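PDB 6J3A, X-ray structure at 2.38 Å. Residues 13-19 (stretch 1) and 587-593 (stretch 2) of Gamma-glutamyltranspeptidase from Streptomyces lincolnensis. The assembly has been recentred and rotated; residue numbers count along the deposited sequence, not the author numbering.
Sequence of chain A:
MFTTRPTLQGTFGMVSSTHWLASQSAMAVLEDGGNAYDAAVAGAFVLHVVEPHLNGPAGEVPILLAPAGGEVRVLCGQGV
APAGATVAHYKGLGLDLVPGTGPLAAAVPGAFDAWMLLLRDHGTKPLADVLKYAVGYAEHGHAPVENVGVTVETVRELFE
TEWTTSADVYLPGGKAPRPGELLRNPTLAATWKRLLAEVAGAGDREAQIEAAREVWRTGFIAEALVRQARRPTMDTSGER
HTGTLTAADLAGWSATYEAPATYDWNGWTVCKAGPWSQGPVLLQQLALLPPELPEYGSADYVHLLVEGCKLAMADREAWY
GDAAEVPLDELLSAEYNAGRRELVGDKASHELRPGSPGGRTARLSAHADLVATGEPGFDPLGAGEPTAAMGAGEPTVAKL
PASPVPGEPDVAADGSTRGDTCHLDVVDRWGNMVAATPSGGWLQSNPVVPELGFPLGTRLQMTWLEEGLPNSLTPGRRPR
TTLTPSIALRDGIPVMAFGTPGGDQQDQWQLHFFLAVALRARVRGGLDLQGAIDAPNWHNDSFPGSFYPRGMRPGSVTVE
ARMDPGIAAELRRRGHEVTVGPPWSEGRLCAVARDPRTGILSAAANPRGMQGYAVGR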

# COMPACT_ATOMS: atom_id res chain seq x y z
N GLY A 13 -3.71 -10.83 9.22
CA GLY A 13 -4.64 -10.86 8.10
C GLY A 13 -4.10 -10.11 6.89
O GLY A 13 -3.25 -9.24 7.04
N MET A 14 -4.59 -10.46 5.71
CA MET A 14 -4.16 -9.80 4.46
C MET A 14 -5.34 -9.63 3.51
O MET A 14 -6.16 -10.53 3.37
CB MET A 14 -3.05 -10.60 3.77
CG MET A 14 -1.69 -10.55 4.45
SD MET A 14 -0.88 -8.94 4.37
CE MET A 14 0.40 -9.19 5.60
N VAL A 15 -5.40 -8.45 2.88
CA VAL A 15 -6.42 -8.15 1.87
C VAL A 15 -5.79 -7.55 0.62
O VAL A 15 -4.88 -6.73 0.71
CB VAL A 15 -7.50 -7.20 2.43
CG1 VAL A 15 -8.57 -6.95 1.38
CG2 VAL A 15 -8.13 -7.76 3.70
N SER A 16 -6.28 -7.95 -0.55
CA SER A 16 -5.88 -7.35 -1.80
C SER A 16 -7.09 -7.14 -2.72
O SER A 16 -7.72 -8.10 -3.15
CB SER A 16 -4.84 -8.22 -2.49
OG SER A 16 -4.25 -7.53 -3.57
N SER A 17 -7.38 -5.86 -3.00
CA SER A 17 -8.47 -5.42 -3.87
C SER A 17 -7.96 -4.65 -5.06
O SER A 17 -6.77 -4.33 -5.17
CB SER A 17 -9.43 -4.50 -3.12
OG SER A 17 -10.27 -5.23 -2.27
N THR A 18 -8.91 -4.34 -5.93
CA THR A 18 -8.74 -3.37 -7.01
C THR A 18 -9.03 -1.93 -6.57
O THR A 18 -9.03 -1.04 -7.42
CB THR A 18 -9.65 -3.72 -8.22
OG1 THR A 18 -11.01 -3.90 -7.78
CG2 THR A 18 -9.17 -4.97 -8.91
N HIS A 19 -9.27 -1.71 -5.27
CA HIS A 19 -9.51 -0.39 -4.68
C HIS A 19 -9.19 -0.33 -3.18
O HIS A 19 -9.73 -1.11 -2.39
CB HIS A 19 -10.95 0.04 -4.89
CG HIS A 19 -11.15 1.52 -4.91
ND1 HIS A 19 -10.95 2.32 -3.80
CD2 HIS A 19 -11.54 2.35 -5.90
CE1 HIS A 19 -11.21 3.57 -4.11
NE2 HIS A 19 -11.57 3.62 -5.38
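Stretch 2 (587-593) GRLCAVA

Both stretches are largely extended. Stretch 1 runs as a β-strand through Ser17 and then turns at Thr18, whose phi/psi of -86/6° leaves the strand region; stretch 2 begins as loop and becomes a strand from Cys590 onward. The two strands run nearly antiparallel, at 166° between their N-to-C directions, and their axes approach to 5.9 Å. The register pairs Met14 with Val592, Ser16 with Cys590 and Thr18 with Arg588; the Ser16 and Cys590 CA atoms are 5.3 Å apart. No clear direct hydrogen bond joins the stretches, but water 1 bridges them, donating to Ser17 O at 2.9 Å and to Leu589 O at 2.7 Å.

The alternation of extended chains sets the side-chain pattern. Met14 and Ser16 direct their CA-to-CB bonds toward stretch 2, whereas Val15 and Ser17 point away; across from them, Cys590 and Val592 point toward stretch 1, and Ala591 and Ala593 away. Small residues suit the close centre. Ser16 OG lies 3.4 Å from Cys590 CB, and Ser16 CB lies 3.4 Å from Ala591 O, while the serine hydroxyl is satisfied by a hydrogen bond elsewhere in the structure. The compact thiol of Cys590 fits beside the turning backbone, with SG 3.5 Å from Ser17 C and 3.8 Å from Thr18 N.

Branched Val592 offers a methyl group to several neighbours: its CG1 is 3.7 Å from Met14 O, 3.9 Å from Ser16 N and 4.1 Å from Met14 CB. The last is an apolar contact, although the flexible methionine chain then leads away. At the other end, Thr18 CG2 sits 3.9 Å from both Cys590 SG and Arg588 O, giving the threonine an apolar contact surface while OG1 is hydrogen-bonded elsewhere. Arg588 starts toward stretch 1 but its end leads away, and its NE makes a weak hydrogen bond to Gly587 O at 3.1 Å.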

# COMPACT_ATOMS: atom_id res chain seq x y z
N GLY A 587 -3.08 -5.86 -16.73
CA GLY A 587 -3.35 -6.62 -15.51
C GLY A 587 -3.77 -5.73 -14.36
O GLY A 587 -3.16 -4.67 -14.16
N ARG A 588 -4.82 -6.13 -13.64
CA ARG A 588 -5.15 -5.50 -12.35
C ARG A 588 -5.14 -6.58 -11.28
O ARG A 588 -6.10 -6.75 -10.53
CB ARG A 588 -6.50 -4.75 -12.34
CG ARG A 588 -7.03 -4.12 -13.61
CD ARG A 588 -6.52 -2.73 -13.89
NE ARG A 588 -5.48 -2.81 -14.90
CZ ARG A 588 -5.22 -1.90 -15.84
NH1 ARG A 588 -4.24 -2.15 -16.69
NH2 ARG A 588 -5.91 -0.77 -15.94
N LEU A 589 -4.02 -7.28 -11.19
CA LEU A 589 -3.89 -8.43 -10.30
C LEU A 589 -4.06 -8.11 -8.81
O LEU A 589 -3.74 -7.01 -8.35
CB LEU A 589 -2.57 -9.14 -10.58
CG LEU A 589 -2.68 -9.90 -11.91
CD1 LEU A 589 -1.37 -9.99 -12.67
CD2 LEU A 589 -3.27 -11.29 -11.66
N CYS A 590 -4.60 -9.09 -8.09
CA CYS A 590 -4.68 -9.09 -6.63
C CYS A 590 -4.27 -10.46 -6.16
O CYS A 590 -4.59 -11.44 -6.80
CB CYS A 590 -6.09 -8.82 -6.17
SG CYS A 590 -6.83 -7.37 -6.91
N ALA A 591 -3.57 -10.54 -5.03
CA ALA A 591 -3.15 -11.82 -4.47
C ALA A 591 -2.99 -11.73 -2.95
O ALA A 591 -2.51 -10.73 -2.43
CB ALA A 591 -1.86 -12.30 -5.11
N VAL A 592 -3.41 -12.78 -2.26
CA VAL A 592 -2.99 -13.02 -0.90
C VAL A 592 -2.46 -14.45 -0.84
O VAL A 592 -2.85 -15.29 -1.66
CB VAL A 592 -4.12 -12.82 0.13
CG1 VAL A 592 -4.64 -11.40 0.07
CG2 VAL A 592 -5.25 -13.81 -0.08
N ALA A 593 -1.57 -14.72 0.11
CA ALA A 593 -1.00 -16.04 0.28
C ALA A 593 -0.72 -16.38 1.74
O ALA A 593 -0.69 -15.51 2.61
CB ALA A 593 0.27 -16.21 -0.56
O HOH W 1 -4.89 -4.82 -7.28